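Local coordinates for peptidoglycan recognition protein SA CG11709-PA (Drosophila melanogaster, PDB 1S2J) that recognises peptidoglycan of Gram-positive bacteria to activate the Toll pathway in innate immunity and shows L,D-carboxypeptidase activity, at residues T71-G76 against G139-K144. Sequence-based numbering, arbitrary orientation.
Sequences TGECSG and GNFVDK
E73 reaches across to K144 in a salt bridge, OE1 to NZ at 2.9 Å, the two side chains approaching from opposite directions. The ammonium group meets the carboxylate from above its plane, 48° out of it. Lysine gets there by a bend at its tip: the chain runs extended as far as CE, then chi4 (86°) turns NZ back toward its own loop, where it also donates to N140 O at 3.1 Å. One nitrogen thus ties the 71-76 loop to the start of the 139-144 loop. On the glutamate side, CG lies anti to the carbonyl carbon and the chain is extended beyond it, which carries OE1 to 3.3 Å from F141 CE2, carboxylate and ring planes 43° apart. Behind this bridge the backbones come close at G139, whose CA sits 3.3 Å from T71 O in a CA-H...O contact, with a longer one to G72 O. The CB bond of T71 points away, yet CG2 lies 4.0 Å from G139 N, and the side chain also touches I138 and I83. The contact joins two loops that follow the adjacent parallel strands 61-68 and 132-137, in the mixed-sheet PGRP fold of the amidase 2 family.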
ATOM      1  N   THR A  71      -3.242 -12.711   0.897  1.00 21.38           N
ATOM      2  CA  THR A  71      -4.553 -12.925   1.469  1.00 21.69           C
ATOM      3  C   THR A  71      -5.462 -13.313   0.284  1.00 22.22           C
ATOM      4  O   THR A  71      -4.988 -13.357  -0.853  1.00 21.84           O
ATOM      5  CB  THR A  71      -4.933 -11.590   2.159  1.00 21.88           C
ATOM      6  OG1 THR A  71      -5.385 -11.823   3.495  1.00 24.33           O
ATOM      7  CG2 THR A  71      -6.044 -10.843   1.480  1.00 19.41           C
ATOM      8  N   GLY A  72      -6.722 -13.659   0.539  1.00 23.30           N
ATOM      9  CA  GLY A  72      -7.707 -13.768  -0.533  1.00 24.66           C
ATOM     10  C   GLY A  72      -7.981 -12.389  -1.141  1.00 26.30           C
ATOM     11  O   GLY A  72      -7.502 -11.367  -0.627  1.00 25.74           O
ATOM     12  N   GLU A  73      -8.721 -12.348  -2.244  1.00 27.44           N
ATOM     13  CA  GLU A  73      -9.186 -11.071  -2.803  1.00 29.40           C
ATOM     14  C   GLU A  73     -10.516 -10.636  -2.191  1.00 29.81           C
ATOM     15  O   GLU A  73     -11.154 -11.391  -1.460  1.00 29.77           O
ATOM     16  CB  GLU A  73      -9.337 -11.131  -4.329  1.00 29.37           C
ATOM     17  CG  GLU A  73      -8.262 -11.916  -5.056  1.00 33.18           C
ATOM     18  CD  GLU A  73      -8.305 -11.702  -6.558  1.00 38.53           C
ATOM     19  OE1 GLU A  73      -7.219 -11.583  -7.150  1.00 41.76           O
ATOM     20  OE2 GLU A  73      -9.415 -11.646  -7.158  1.00 40.76           O
ATOM     21  N   CYS A  74     -10.936  -9.416  -2.506  1.00 30.53           N
ATOM     22  CA  CYS A  74     -12.179  -8.874  -1.961  1.00 31.29           C
ATOM     23  C   CYS A  74     -12.723  -7.826  -2.900  1.00 31.60           C
ATOM     24  O   CYS A  74     -11.963  -7.161  -3.611  1.00 31.93           O
ATOM     25  CB  CYS A  74     -11.955  -8.243  -0.580  1.00 31.07           C
ATOM     26  SG  CYS A  74     -11.053  -6.651  -0.594  1.00 33.47           S
ATOM     27  N   SER A  75     -14.041  -7.668  -2.888  1.00 32.01           N
ATOM     28  CA  SER A  75     -14.674  -6.582  -3.604  1.00 32.58           C
ATOM     29  C   SER A  75     -15.839  -6.033  -2.798  1.00 32.72           C
ATOM     30  O   SER A  75     -16.605  -6.792  -2.189  1.00 33.70           O
ATOM     31  CB  SER A  75     -15.146  -7.044  -4.970  1.00 32.60           C
ATOM     32  OG  SER A  75     -15.980  -6.050  -5.523  1.00 34.97           O
ATOM     33  N   GLY A  76     -15.973  -4.717  -2.790  1.00 32.26           N
ATOM     34  CA  GLY A  76     -17.027  -4.082  -2.025  1.00 32.16           C
ATOM     35  C   GLY A  76     -16.664  -3.992  -0.563  1.00 31.71           C
ATOM     36  O   GLY A  76     -15.853  -4.773  -0.072  1.00 31.50           O
ATOM     37  N   GLY A 139      -4.875  -9.433  -2.022  1.00 20.16           N
ATOM     38  CA  GLY A 139      -4.851 -10.672  -2.790  1.00 20.74           C
ATOM     39  C   GLY A 139      -3.440 -11.234  -2.880  1.00 21.39           C
ATOM     40  O   GLY A 139      -2.532 -10.806  -2.158  1.00 21.76           O
ATOM     41  N   ASN A 140      -3.257 -12.196  -3.774  1.00 22.97           N
ATOM     42  CA  ASN A 140      -1.983 -12.869  -3.985  1.00 24.12           C
ATOM     43  C   ASN A 140      -1.624 -12.847  -5.471  1.00 24.85           C
ATOM     44  O   ASN A 140      -2.279 -13.509  -6.281  1.00 25.60           O
ATOM     45  CB  ASN A 140      -2.082 -14.294  -3.447  1.00 24.40           C
ATOM     46  CG  ASN A 140      -0.768 -15.015  -3.468  1.00 26.81           C
ATOM     47  OD1 ASN A 140      -0.018 -14.952  -4.444  1.00 30.72           O
ATOM     48  ND2 ASN A 140      -0.476 -15.720  -2.393  1.00 30.43           N
ATOM     49  N   PHE A 141      -0.586 -12.090  -5.845  1.00 25.17           N
ATOM     50  CA  PHE A 141      -0.343 -11.851  -7.278  1.00 25.21           C
ATOM     51  C   PHE A 141       1.000 -12.378  -7.820  1.00 25.44           C
ATOM     52  O   PHE A 141       1.629 -11.776  -8.700  1.00 24.80           O
ATOM     53  CB  PHE A 141      -0.634 -10.385  -7.635  1.00 23.90           C
ATOM     54  CG  PHE A 141      -1.981  -9.929  -7.154  1.00 24.15           C
ATOM     55  CD1 PHE A 141      -2.100  -9.136  -6.004  1.00 22.14           C
ATOM     56  CD2 PHE A 141      -3.138 -10.347  -7.800  1.00 21.46           C
ATOM     57  CE1 PHE A 141      -3.349  -8.748  -5.530  1.00 23.61           C
ATOM     58  CE2 PHE A 141      -4.387  -9.976  -7.334  1.00 21.39           C
ATOM     59  CZ  PHE A 141      -4.504  -9.164  -6.204  1.00 23.06           C
ATOM     60  N   VAL A 142       1.401 -13.530  -7.285  1.00 25.82           N
ATOM     61  CA  VAL A 142       2.514 -14.310  -7.821  1.00 26.62           C
ATOM     62  C   VAL A 142       2.173 -14.735  -9.251  1.00 27.60           C
ATOM     63  O   VAL A 142       2.969 -14.521 -10.154  1.00 27.70           O
ATOM     64  CB  VAL A 142       2.813 -15.576  -6.952  1.00 26.58           C
ATOM     65  CG1 VAL A 142       3.805 -16.539  -7.653  1.00 26.31           C
ATOM     66  CG2 VAL A 142       3.313 -15.192  -5.556  1.00 26.89           C
ATOM     67  N   ASP A 143       0.984 -15.313  -9.451  1.00 28.68           N
ATOM     68  CA  ASP A 143       0.603 -15.926 -10.736  1.00 30.43           C
ATOM     69  C   ASP A 143      -0.454 -15.171 -11.522  1.00 30.44           C
ATOM     70  O   ASP A 143      -0.795 -15.571 -12.634  1.00 31.35           O
ATOM     71  CB  ASP A 143       0.146 -17.385 -10.535  1.00 30.86           C
ATOM     72  CG  ASP A 143       1.306 -18.313 -10.148  1.00 33.60           C
ATOM     73  OD1 ASP A 143       1.157 -19.105  -9.174  1.00 34.91           O
ATOM     74  OD2 ASP A 143       2.408 -18.300 -10.757  1.00 33.72           O
ATOM     75  N   LYS A 144      -0.971 -14.085 -10.960  1.00 30.31           N
ATOM     76  CA  LYS A 144      -2.014 -13.306 -11.618  1.00 29.78           C
ATOM     77  C   LYS A 144      -1.869 -11.825 -11.290  1.00 29.04           C
ATOM     78  O   LYS A 144      -1.130 -11.444 -10.388  1.00 28.82           O
ATOM     79  CB  LYS A 144      -3.432 -13.817 -11.243  1.00 30.63           C
ATOM     80  CG  LYS A 144      -3.676 -14.091  -9.742  1.00 32.70           C
ATOM     81  CD  LYS A 144      -5.164 -14.215  -9.380  1.00 35.24           C
ATOM     82  CE  LYS A 144      -5.361 -14.783  -7.940  1.00 39.11           C
ATOM     83  NZ  LYS A 144      -5.325 -13.769  -6.792  1.00 41.37           N
TER